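CalS11 (Micromonospora echinospora, PDB 3TOS) probably transfers a methyl group from S-adenosylmethionine to an oxygen atom during the biosynthesis of calicheamicin. Local coordinates at residues A186-D191 and S211-D216; V72-G77 and P179-A184; P195-L200 and M230-G235. One frame throughout, in Å; residues are numbered along the deposited sequence.

Interaction 1 (A186-D191 and S211-D216); sequences AYFDLD and SIVAFD. With NA (sodium ion), chain Q; SAH (S-adenosyl-L-homocysteine), chain O; GLU (glutamic acid), chain P.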
loop_
_atom_site.group_PDB
_atom_site.type_symbol
_atom_site.label_atom_id
_atom_site.label_comp_id
_atom_site.label_asym_id
_atom_site.label_seq_id
_atom_site.Cartn_x
_atom_site.Cartn_y
_atom_site.Cartn_z
ATOM N N ALA B 186 -25.969 15.183 1.695
ATOM C CA ALA B 186 -26.867 16.171 2.315
ATOM C C ALA B 186 -26.014 17.382 2.619
ATOM O O ALA B 186 -25.084 17.304 3.462
ATOM C CB ALA B 186 -27.472 15.633 3.594
ATOM N N TYR B 187 -26.243 18.478 1.855
ATOM C CA TYR B 187 -25.460 19.709 1.999
ATOM C C TYR B 187 -26.234 20.745 2.801
ATOM O O TYR B 187 -27.199 21.339 2.319
ATOM C CB TYR B 187 -25.022 20.243 0.610
ATOM C CG TYR B 187 -23.883 21.229 0.794
ATOM C CD1 TYR B 187 -24.128 22.598 1.025
ATOM C CD2 TYR B 187 -22.552 20.800 0.792
ATOM C CE1 TYR B 187 -23.080 23.477 1.299
ATOM C CE2 TYR B 187 -21.501 21.672 1.031
ATOM C CZ TYR B 187 -21.769 22.993 1.292
ATOM O OH TYR B 187 -20.711 23.857 1.541
ATOM N N PHE B 188 -25.799 20.984 4.033
ATOM C CA PHE B 188 -26.469 21.966 4.883
ATOM C C PHE B 188 -25.899 23.356 4.705
ATOM O O PHE B 188 -24.740 23.628 5.071
ATOM C CB PHE B 188 -26.282 21.545 6.358
ATOM C CG PHE B 188 -27.189 20.420 6.746
ATOM C CD1 PHE B 188 -26.861 19.083 6.438
ATOM C CD2 PHE B 188 -28.347 20.688 7.429
ATOM C CE1 PHE B 188 -27.726 18.019 6.793
ATOM C CE2 PHE B 188 -29.201 19.666 7.801
ATOM C CZ PHE B 188 -28.888 18.284 7.498
ATOM N N ASP B 189 -26.725 24.248 4.216
ATOM C CA ASP B 189 -26.330 25.645 4.038
ATOM C C ASP B 189 -27.473 26.591 4.395
ATOM O O ASP B 189 -27.753 27.587 3.687
ATOM C CB ASP B 189 -25.872 25.914 2.594
ATOM C CG ASP B 189 -25.028 27.170 2.472
ATOM O OD1 ASP B 189 -24.743 27.797 3.502
ATOM O OD2 ASP B 189 -24.649 27.519 1.324
ATOM N N LEU B 190 -28.118 26.315 5.533
ATOM C CA LEU B 190 -29.233 27.159 5.992
ATOM C C LEU B 190 -28.791 28.205 6.968
ATOM O O LEU B 190 -29.580 29.136 7.249
ATOM C CB LEU B 190 -30.286 26.293 6.729
ATOM C CG LEU B 190 -30.882 25.109 5.962
ATOM C CD1 LEU B 190 -31.397 24.085 6.990
ATOM C CD2 LEU B 190 -32.066 25.634 5.136
ATOM N N ASP B 191 -27.585 28.045 7.533
ATOM C CA ASP B 191 -27.014 28.983 8.560
ATOM C C ASP B 191 -27.624 28.892 9.952
ATOM O O ASP B 191 -26.914 29.000 10.932
ATOM C CB ASP B 191 -27.013 30.457 8.085
ATOM C CG ASP B 191 -26.196 30.635 6.823
ATOM O OD1 ASP B 191 -25.042 30.130 6.792
ATOM O OD2 ASP B 191 -26.702 31.237 5.830
ATOM N N SER B 211 -22.889 7.616 3.370
ATOM C CA SER B 211 -23.496 8.908 3.009
ATOM C C SER B 211 -22.682 10.065 3.564
ATOM O O SER B 211 -22.126 9.982 4.650
ATOM C CB SER B 211 -24.940 9.029 3.516
ATOM O OG SER B 211 -25.778 8.072 2.851
ATOM N N ILE B 212 -22.612 11.151 2.821
ATOM C CA ILE B 212 -21.873 12.290 3.349
ATOM C C ILE B 212 -22.838 13.358 3.840
ATOM O O ILE B 212 -23.805 13.693 3.127
ATOM C CB ILE B 212 -20.954 12.944 2.230
ATOM C CG1 ILE B 212 -19.953 11.902 1.745
ATOM C CG2 ILE B 212 -20.322 14.321 2.751
ATOM C CD1 ILE B 212 -18.917 11.550 2.761
ATOM N N VAL B 213 -22.551 13.911 5.017
ATOM C CA VAL B 213 -23.292 15.034 5.564
ATOM C C VAL B 213 -22.322 16.200 5.683
ATOM O O VAL B 213 -21.297 16.084 6.362
ATOM C CB VAL B 213 -23.915 14.697 6.932
ATOM C CG1 VAL B 213 -24.655 15.933 7.502
ATOM C CG2 VAL B 213 -24.865 13.492 6.729
ATOM N N ALA B 214 -22.597 17.278 4.945
ATOM C CA ALA B 214 -21.693 18.436 4.912
ATOM C C ALA B 214 -22.341 19.720 5.416
ATOM O O ALA B 214 -23.553 19.885 5.299
ATOM C CB ALA B 214 -21.173 18.643 3.486
ATOM N N PHE B 215 -21.524 20.583 6.012
ATOM C CA PHE B 215 -21.998 21.832 6.622
ATOM C C PHE B 215 -21.175 22.968 6.093
ATOM O O PHE B 215 -19.940 22.895 6.031
ATOM C CB PHE B 215 -21.815 21.795 8.147
ATOM C CG PHE B 215 -22.659 20.744 8.822
ATOM C CD1 PHE B 215 -22.101 19.506 9.136
ATOM C CD2 PHE B 215 -24.010 20.988 9.110
ATOM C CE1 PHE B 215 -22.856 18.542 9.754
ATOM C CE2 PHE B 215 -24.790 20.024 9.750
ATOM C CZ PHE B 215 -24.230 18.785 10.038
ATOM N N ASP B 216 -21.865 24.052 5.734
ATOM C CA ASP B 216 -21.206 25.220 5.126
ATOM C C ASP B 216 -20.614 26.185 6.146
ATOM O O ASP B 216 -19.701 26.917 5.816
ATOM C CB ASP B 216 -22.214 25.967 4.199
ATOM C CG ASP B 216 -21.537 26.884 3.215
ATOM O OD1 ASP B 216 -21.515 28.103 3.451
ATOM O OD2 ASP B 216 -21.090 26.381 2.165
HETATM NA NA NA Q . -18.820 28.870 4.172
HETATM N N SAH O . -26.074 27.518 -1.019
HETATM C CA SAH O . -26.169 28.960 -1.416
HETATM C CB SAH O . -26.232 29.903 -0.226
HETATM C CG SAH O . -27.518 29.709 0.604
HETATM S SD SAH O . -27.778 31.131 1.644
HETATM C C SAH O . -24.913 29.265 -2.231
HETATM O O SAH O . -24.745 30.416 -2.737
HETATM O OXT SAH O . -24.100 28.375 -2.511
HETATM C "C5'" SAH O . -28.848 30.492 2.943
HETATM C "C4'" SAH O . -30.255 30.024 2.438
HETATM O "O4'" SAH O . -30.891 29.280 3.487
HETATM C "C3'" SAH O . -31.141 31.251 2.175
HETATM O "O3'" SAH O . -31.519 31.305 0.777
HETATM C "C2'" SAH O . -32.306 31.035 3.126
HETATM O "O2'" SAH O . -33.591 31.458 2.625
HETATM C "C1'" SAH O . -32.265 29.504 3.351
HETATM N N9 SAH O . -32.936 29.105 4.612
HETATM C C8 SAH O . -32.576 29.415 5.886
HETATM N N7 SAH O . -33.530 28.889 6.695
HETATM C C5 SAH O . -34.479 28.275 5.959
HETATM C C6 SAH O . -35.715 27.543 6.258
HETATM N N6 SAH O . -36.151 27.439 7.535
HETATM N N1 SAH O . -36.390 27.036 5.197
HETATM C C2 SAH O . -35.941 27.169 3.912
HETATM N N3 SAH O . -34.853 27.887 3.556
HETATM C C4 SAH O . -34.081 28.390 4.583
HETATM N N GLU P . -22.420 30.521 3.742
HETATM C CA GLU P . -22.368 31.613 2.704
HETATM C C GLU P . -20.936 31.736 2.181
HETATM O O GLU P . -20.048 30.981 2.619
HETATM C CB GLU P . -22.833 32.981 3.292
HETATM C CG GLU P . -21.937 33.469 4.458
HETATM C CD GLU P . -22.423 34.772 5.107
HETATM O OE1 GLU P . -23.169 35.552 4.461
HETATM O OE2 GLU P . -21.968 35.063 6.223
HETATM O OXT GLU P . -20.602 32.593 1.342
HETATM O O HOH W 1 -22.588 28.955 0.858
HETATM O O HOH W 2 -16.076 29.487 3.132
#
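Tyr187 and Asp216 meet through a short hydrogen bond: Tyr187 OH donates to Asp216 OD2 at 2.6 Å, on the lone pair turned away from OD1. Tyr187 CG is anti to the backbone N (chi1 -162°), and the carboxylate oxygen lies in the phenol plane, at its edge. Asp216 OD1 takes the amino group of the bound glutamate (GLU N) at 2.6 Å and, with Asp216 O, binds the sodium ion. A phenylalanine in place of Tyr187 would probably leave Asp216 OD2 without this donor and the carboxylate freer to turn away from sodium and glutamate. Asp189 OD2 receives SAH N at 2.7 Å, and one water donates to both Asp189 OD2 and Asp216 OD1, linking cofactor and glutamate sites.

Backbone bonds run Ala186 N to Ile212 O, Ala214 N to Ala186 O, Phe188 N to Ala214 O and Asp216 N to Phe188 O, the parallel pattern of a Rossmann-like sheet.

Among apolar contacts, Tyr187 CD2 touches Ala214 CB at 3.7 Å. The Phe188 and Phe215 side chains lie side by side, their ring planes 29° from parallel and slid until they barely overlap. Helix 50-65 covers the Tyr187 and Ala214 face, helix 193-203 the Phe188 face, and strands 72-76 and 251-254 flank the pair.

Interaction 2 (V72-G77 and P179-A184); sequences VIMEFG and PQTVIA. With SAH (S-adenosyl-L-homocysteine), chain O.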
loop_
_atom_site.group_PDB
_atom_site.type_symbol
_atom_site.label_atom_id
_atom_site.label_comp_id
_atom_site.label_asym_id
_atom_site.label_seq_id
_atom_site.Cartn_x
_atom_site.Cartn_y
_atom_site.Cartn_z
ATOM N N VAL B 72 -29.782 10.214 -3.539
ATOM C CA VAL B 72 -29.942 11.582 -4.070
ATOM C C VAL B 72 -28.996 12.560 -3.397
ATOM O O VAL B 72 -28.331 12.265 -2.409
ATOM C CB VAL B 72 -31.412 12.073 -3.939
ATOM C CG1 VAL B 72 -32.406 11.002 -4.499
ATOM C CG2 VAL B 72 -31.747 12.335 -2.477
ATOM N N ILE B 73 -28.910 13.735 -4.011
ATOM C CA ILE B 73 -28.158 14.902 -3.502
ATOM C C ILE B 73 -29.204 15.927 -3.076
ATOM O O ILE B 73 -30.115 16.263 -3.874
ATOM C CB ILE B 73 -27.246 15.524 -4.617
ATOM C CG1 ILE B 73 -26.194 14.486 -5.023
ATOM C CG2 ILE B 73 -26.573 16.818 -4.067
ATOM C CD1 ILE B 73 -25.404 14.932 -6.308
HETATM N N MSE B 74 -29.107 16.358 -1.812
HETATM C CA MSE B 74 -29.982 17.414 -1.283
HETATM C C MSE B 74 -29.183 18.607 -0.826
HETATM O O MSE B 74 -28.147 18.422 -0.167
HETATM C CB MSE B 74 -30.804 16.884 -0.099
HETATM C CG MSE B 74 -31.789 15.800 -0.526
HETATM SE SE MSE B 74 -32.856 15.357 1.048
HETATM C CE MSE B 74 -34.162 14.377 0.059
ATOM N N GLU B 75 -29.634 19.833 -1.166
ATOM C CA GLU B 75 -29.038 21.054 -0.601
ATOM C C GLU B 75 -30.125 21.745 0.165
ATOM O O GLU B 75 -31.211 21.944 -0.365
ATOM C CB GLU B 75 -28.452 22.004 -1.659
ATOM C CG GLU B 75 -27.823 23.222 -0.902
ATOM C CD GLU B 75 -27.132 24.199 -1.813
ATOM O OE1 GLU B 75 -27.679 24.500 -2.916
ATOM O OE2 GLU B 75 -26.074 24.688 -1.414
ATOM N N PHE B 76 -29.859 22.050 1.428
ATOM C CA PHE B 76 -30.786 22.828 2.240
ATOM C C PHE B 76 -30.195 24.242 2.309
ATOM O O PHE B 76 -29.189 24.500 3.008
ATOM C CB PHE B 76 -30.905 22.207 3.626
ATOM C CG PHE B 76 -31.115 20.710 3.567
ATOM C CD1 PHE B 76 -32.311 20.174 3.082
ATOM C CD2 PHE B 76 -30.085 19.842 3.972
ATOM C CE1 PHE B 76 -32.474 18.742 2.998
ATOM C CE2 PHE B 76 -30.217 18.450 3.841
ATOM C CZ PHE B 76 -31.453 17.903 3.383
ATOM N N GLY B 77 -30.816 25.157 1.568
ATOM C CA GLY B 77 -30.316 26.556 1.486
ATOM C C GLY B 77 -29.681 26.707 0.115
ATOM O O GLY B 77 -28.496 26.396 -0.069
ATOM N N PRO B 179 -40.742 7.655 -0.409
ATOM C CA PRO B 179 -40.253 6.567 0.460
ATOM C C PRO B 179 -39.150 5.723 -0.183
ATOM O O PRO B 179 -38.560 4.886 0.519
ATOM C CB PRO B 179 -41.524 5.686 0.689
ATOM C CG PRO B 179 -42.353 5.934 -0.528
ATOM C CD PRO B 179 -42.167 7.443 -0.779
ATOM N N GLN B 180 -38.864 5.952 -1.463
ATOM C CA GLN B 180 -37.725 5.312 -2.141
ATOM C C GLN B 180 -36.416 5.995 -1.803
ATOM O O GLN B 180 -35.354 5.483 -2.187
ATOM C CB GLN B 180 -37.914 5.344 -3.657
ATOM C CG GLN B 180 -37.556 6.702 -4.322
ATOM C CD GLN B 180 -38.647 7.786 -4.141
ATOM O OE1 GLN B 180 -39.726 7.528 -3.583
ATOM N NE2 GLN B 180 -38.352 9.034 -4.625
ATOM N N THR B 181 -36.474 7.139 -1.060
ATOM C CA THR B 181 -35.277 7.983 -0.935
ATOM C C THR B 181 -34.127 7.296 -0.164
ATOM O O THR B 181 -34.327 6.714 0.942
ATOM C CB THR B 181 -35.614 9.299 -0.176
ATOM O OG1 THR B 181 -36.571 10.023 -0.946
ATOM C CG2 THR B 181 -34.353 10.141 0.108
ATOM N N VAL B 182 -32.949 7.310 -0.775
ATOM C CA VAL B 182 -31.714 7.155 -0.020
ATOM C C VAL B 182 -30.973 8.496 -0.221
ATOM O O VAL B 182 -31.064 9.076 -1.289
ATOM C CB VAL B 182 -30.839 5.964 -0.523
ATOM C CG1 VAL B 182 -29.542 5.895 0.300
ATOM C CG2 VAL B 182 -31.595 4.637 -0.421
ATOM N N ILE B 183 -30.323 9.038 0.807
ATOM C CA ILE B 183 -29.595 10.336 0.664
ATOM C C ILE B 183 -28.149 10.032 0.582
ATOM O O ILE B 183 -27.542 9.543 1.556
ATOM C CB ILE B 183 -29.883 11.283 1.859
ATOM C CG1 ILE B 183 -31.388 11.594 1.860
ATOM C CG2 ILE B 183 -28.978 12.627 1.756
ATOM C CD1 ILE B 183 -31.889 12.317 3.124
ATOM N N ALA B 184 -27.548 10.286 -0.579
ATOM C CA ALA B 184 -26.096 10.116 -0.720
ATOM C C ALA B 184 -25.280 11.291 -0.173
ATOM O O ALA B 184 -24.243 11.089 0.466
ATOM C CB ALA B 184 -25.736 9.864 -2.169
HETATM N N SAH O . -26.074 27.518 -1.019
HETATM C CA SAH O . -26.169 28.960 -1.416
HETATM C CB SAH O . -26.232 29.903 -0.226
HETATM C CG SAH O . -27.518 29.709 0.604
HETATM S SD SAH O . -27.778 31.131 1.644
HETATM C C SAH O . -24.913 29.265 -2.231
HETATM O O SAH O . -24.745 30.416 -2.737
HETATM O OXT SAH O . -24.100 28.375 -2.511
HETATM C "C5'" SAH O . -28.848 30.492 2.943
HETATM C "C4'" SAH O . -30.255 30.024 2.438
HETATM O "O4'" SAH O . -30.891 29.280 3.487
HETATM C "C3'" SAH O . -31.141 31.251 2.175
HETATM O "O3'" SAH O . -31.519 31.305 0.777
HETATM C "C2'" SAH O . -32.306 31.035 3.126
HETATM O "O2'" SAH O . -33.591 31.458 2.625
HETATM C "C1'" SAH O . -32.265 29.504 3.351
HETATM N N9 SAH O . -32.936 29.105 4.612
HETATM C C8 SAH O . -32.576 29.415 5.886
HETATM N N7 SAH O . -33.530 28.889 6.695
HETATM C C5 SAH O . -34.479 28.275 5.959
HETATM C C6 SAH O . -35.715 27.543 6.258
HETATM N N6 SAH O . -36.151 27.439 7.535
HETATM N N1 SAH O . -36.390 27.036 5.197
HETATM C C2 SAH O . -35.941 27.169 3.912
HETATM N N3 SAH O . -34.853 27.887 3.556
HETATM C C4 SAH O . -34.081 28.390 4.583
#
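Met74, a selenomethionine here, reaches Ile183 and Thr181 from the strand that leads to the cofactor. Its CB leaves the backbone toward 179-184, and CG stands anti to the carbonyl carbon (chi1 -66°), after which the chain runs extended. SE then meets Ile183 CD1 at 3.8 Å and Ile183 CG1 at 4.1 Å, the two side chains crossing at about a right angle. The terminal CE goes on to Thr181 CG2, 4.2 Å away.

Val72 supplies the backbone link. Its N-H bonds to Val182 O at 2.8 Å, and Val72 O accepts from Ala184 N at 2.8 Å through a bent bond (137° at the hydrogen), so the segments pair in parallel around Ile183. Val72 CG2 also presses on Val182 O at 3.5 Å.

At the far end of the strand, Gly77 O takes the amino group SAH N at 2.8 Å, in keeping with the loop after the first strand of this methyltransferase fold. A CB on Gly77 would crowd SAH O4'.

Asn227 of a neighbouring subunit bonds to Thr181 O. Within the chain, Tyr174 of helix 167-177 packs on both Met74 and Thr181, and strand 72-76 runs between strands 103-107 and 183-188.

Interaction 3 (P195-L200 and M230-G235); sequences PTKAVL and MRKVLG. With SAH (S-adenosyl-L-homocysteine), chain O.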
loop_
_atom_site.group_PDB
_atom_site.type_symbol
_atom_site.label_atom_id
_atom_site.label_comp_id
_atom_site.label_asym_id
_atom_site.label_seq_id
_atom_site.Cartn_x
_atom_site.Cartn_y
_atom_site.Cartn_z
ATOM N N PRO B 195 -33.888 25.333 11.729
ATOM C CA PRO B 195 -34.139 24.479 10.577
ATOM C C PRO B 195 -33.040 23.442 10.400
ATOM O O PRO B 195 -33.324 22.339 9.926
ATOM C CB PRO B 195 -34.132 25.490 9.411
ATOM C CG PRO B 195 -33.410 26.666 9.897
ATOM C CD PRO B 195 -33.778 26.766 11.357
ATOM N N THR B 196 -31.798 23.781 10.751
ATOM C CA THR B 196 -30.738 22.769 10.696
ATOM C C THR B 196 -31.080 21.555 11.560
ATOM O O THR B 196 -30.890 20.421 11.116
ATOM C CB THR B 196 -29.365 23.358 11.064
ATOM O OG1 THR B 196 -29.069 24.434 10.141
ATOM C CG2 THR B 196 -28.250 22.287 11.019
ATOM N N LYS B 197 -31.424 21.809 12.799
ATOM C CA LYS B 197 -31.797 20.754 13.731
ATOM C C LYS B 197 -32.950 19.908 13.208
ATOM O O LYS B 197 -32.863 18.675 13.237
ATOM C CB LYS B 197 -32.196 21.377 15.094
ATOM C CG LYS B 197 -32.538 20.290 16.176
ATOM C CD LYS B 197 -32.838 20.994 17.505
ATOM C CE LYS B 197 -33.006 20.000 18.667
ATOM N NZ LYS B 197 -34.299 19.340 18.537
ATOM N N ALA B 198 -34.003 20.566 12.734
ATOM C CA ALA B 198 -35.158 19.826 12.208
ATOM C C ALA B 198 -34.779 18.941 11.014
ATOM O O ALA B 198 -35.307 17.821 10.876
ATOM C CB ALA B 198 -36.247 20.830 11.770
ATOM N N VAL B 199 -33.927 19.456 10.125
ATOM C CA VAL B 199 -33.622 18.691 8.948
ATOM C C VAL B 199 -32.679 17.561 9.289
ATOM O O VAL B 199 -32.836 16.459 8.779
ATOM C CB VAL B 199 -33.029 19.599 7.861
ATOM C CG1 VAL B 199 -32.442 18.739 6.730
ATOM C CG2 VAL B 199 -34.120 20.543 7.319
ATOM N N LEU B 200 -31.722 17.781 10.199
ATOM C CA LEU B 200 -30.849 16.681 10.605
ATOM C C LEU B 200 -31.691 15.548 11.163
ATOM O O LEU B 200 -31.449 14.361 10.871
ATOM C CB LEU B 200 -29.881 17.140 11.719
ATOM C CG LEU B 200 -28.612 17.811 11.266
ATOM C CD1 LEU B 200 -27.952 18.405 12.552
ATOM C CD2 LEU B 200 -27.661 16.799 10.534
HETATM N N MSE B 230 -25.942 20.304 15.754
HETATM C CA MSE B 230 -25.245 19.034 15.771
HETATM C C MSE B 230 -24.995 18.571 17.200
HETATM O O MSE B 230 -25.115 17.378 17.505
HETATM C CB MSE B 230 -23.906 19.108 15.019
HETATM C CG MSE B 230 -23.122 17.790 15.139
HETATM SE SE MSE B 230 -21.979 17.344 13.605
HETATM C CE MSE B 230 -23.301 16.393 12.523
ATOM N N ARG B 231 -24.627 19.487 18.087
ATOM C CA ARG B 231 -24.359 19.070 19.459
ATOM C C ARG B 231 -25.622 18.577 20.157
ATOM O O ARG B 231 -25.572 17.664 21.022
ATOM C CB ARG B 231 -23.697 20.223 20.227
ATOM C CG ARG B 231 -22.218 20.291 19.961
ATOM C CD ARG B 231 -21.494 21.292 20.898
ATOM N NE ARG B 231 -21.819 22.713 20.665
ATOM C CZ ARG B 231 -22.468 23.500 21.517
ATOM N NH1 ARG B 231 -22.645 24.768 21.170
ATOM N NH2 ARG B 231 -22.914 23.025 22.687
ATOM N N LYS B 232 -26.759 19.113 19.760
ATOM C CA LYS B 232 -28.052 18.606 20.288
ATOM C C LYS B 232 -28.511 17.282 19.707
ATOM O O LYS B 232 -29.107 16.474 20.417
ATOM C CB LYS B 232 -29.169 19.625 20.130
ATOM C CG LYS B 232 -28.956 20.798 21.116
ATOM C CD LYS B 232 -30.176 21.615 21.283
ATOM C CE LYS B 232 -29.909 22.920 22.026
ATOM N NZ LYS B 232 -29.802 22.778 23.522
ATOM N N VAL B 233 -28.278 17.053 18.425
ATOM C CA VAL B 233 -28.892 15.909 17.767
ATOM C C VAL B 233 -27.964 14.687 17.836
ATOM O O VAL B 233 -28.404 13.558 18.130
ATOM C CB VAL B 233 -29.199 16.285 16.295
ATOM C CG1 VAL B 233 -29.781 15.084 15.545
ATOM C CG2 VAL B 233 -30.192 17.433 16.243
ATOM N N LEU B 234 -26.674 14.922 17.547
ATOM C CA LEU B 234 -25.721 13.819 17.377
ATOM C C LEU B 234 -24.516 13.852 18.314
ATOM O O LEU B 234 -24.032 12.787 18.750
ATOM C CB LEU B 234 -25.197 13.777 15.921
ATOM C CG LEU B 234 -26.265 13.517 14.823
ATOM C CD1 LEU B 234 -25.640 13.493 13.427
ATOM C CD2 LEU B 234 -26.974 12.215 15.021
ATOM N N GLY B 235 -24.017 15.059 18.592
ATOM C CA GLY B 235 -22.715 15.234 19.232
ATOM C C GLY B 235 -21.642 15.433 18.171
ATOM O O GLY B 235 -21.690 14.781 17.097
HETATM N N SAH O . -26.074 27.518 -1.019
HETATM C CA SAH O . -26.169 28.960 -1.416
HETATM C CB SAH O . -26.232 29.903 -0.226
HETATM C CG SAH O . -27.518 29.709 0.604
HETATM S SD SAH O . -27.778 31.131 1.644
HETATM C C SAH O . -24.913 29.265 -2.231
HETATM O O SAH O . -24.745 30.416 -2.737
HETATM O OXT SAH O . -24.100 28.375 -2.511
HETATM C "C5'" SAH O . -28.848 30.492 2.943
HETATM C "C4'" SAH O . -30.255 30.024 2.438
HETATM O "O4'" SAH O . -30.891 29.280 3.487
HETATM C "C3'" SAH O . -31.141 31.251 2.175
HETATM O "O3'" SAH O . -31.519 31.305 0.777
HETATM C "C2'" SAH O . -32.306 31.035 3.126
HETATM O "O2'" SAH O . -33.591 31.458 2.625
HETATM C "C1'" SAH O . -32.265 29.504 3.351
HETATM N N9 SAH O . -32.936 29.105 4.612
HETATM C C8 SAH O . -32.576 29.415 5.886
HETATM N N7 SAH O . -33.530 28.889 6.695
HETATM C C5 SAH O . -34.479 28.275 5.959
HETATM C C6 SAH O . -35.715 27.543 6.258
HETATM N N6 SAH O . -36.151 27.439 7.535
HETATM N N1 SAH O . -36.390 27.036 5.197
HETATM C C2 SAH O . -35.941 27.169 3.912
HETATM N N3 SAH O . -34.853 27.887 3.556
HETATM C C4 SAH O . -34.081 28.390 4.583
#
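Lys197 and Val233 mark where the two helical backbones come nearest, their CA atoms 6.9 Å apart. This is a helix-helix contact of the Rossmann-like methyltransferase fold: helix 193-203 follows the strand holding Phe188, helix 225-233 follows the next strand of the sheet, and the two meet beside each other. Segment 195-200 is helical throughout, whereas 230-235 catches the last turn of its helix, with Leu234 the first residue to leave helical angles.

Val233 is the centre of the packing, with its two methyls dividing the work. CG2 touches Lys197 CG at 3.7 Å, while CG1 faces Leu200 CB at 4.3 Å, so the valine meets residues three apart on the opposing helix. Lys197 CG is anti to the backbone N (chi1 -177°), and the chain stays extended until it bends at chi4. Its aliphatic part therefore does the packing: Lys197 CE crosses Lys232 CB at 4.1 Å. The ammonium turns to a salt bridge with Glu201, and Lys197 NZ stays 7.5 Å from Lys232 NZ, which would limit repulsion between the two charges. Leu200 points at the other helix and brings CD1 to 4.2 Å from Met230 N.

On the other side of helix 193-203, Pro195 CB and CG lie against the adenine amino group of S-adenosyl-L-homocysteine, and Val167 also packs on this proline. Arg231 reaches out to bond with Pro179 O of a neighbouring subunit.

The helix ends with two donors on one acceptor: Leu234 N at 2.9 Å and Gly235 N at 2.8 Å both bond to Met230 O, approaching from opposite faces of its carbonyl plane.

From the N terminus, strand 72-76 comes first, and the chain passes through strands 103-107 and 160-164 before segment 179-184 returns beside it, closing the long loop of interaction 2. Interaction 1 then opens at 186-191 on the same strand, so these two stand in series. Helix 193-203 opens interaction 3 before 211-216 closes interaction 1, a parallel beta-alpha-beta crossover; 230-235 then closes interaction 3, so interactions 1 and 3 cross. Interactions 1 and 2 knit three adjacent strands, Asp189 N to Phe76 O joining them at the cofactor end. Interaction 3 ties the following helices together, and Val199 packs on both Phe76 and Phe188. All three reach S-adenosyl-L-homocysteine.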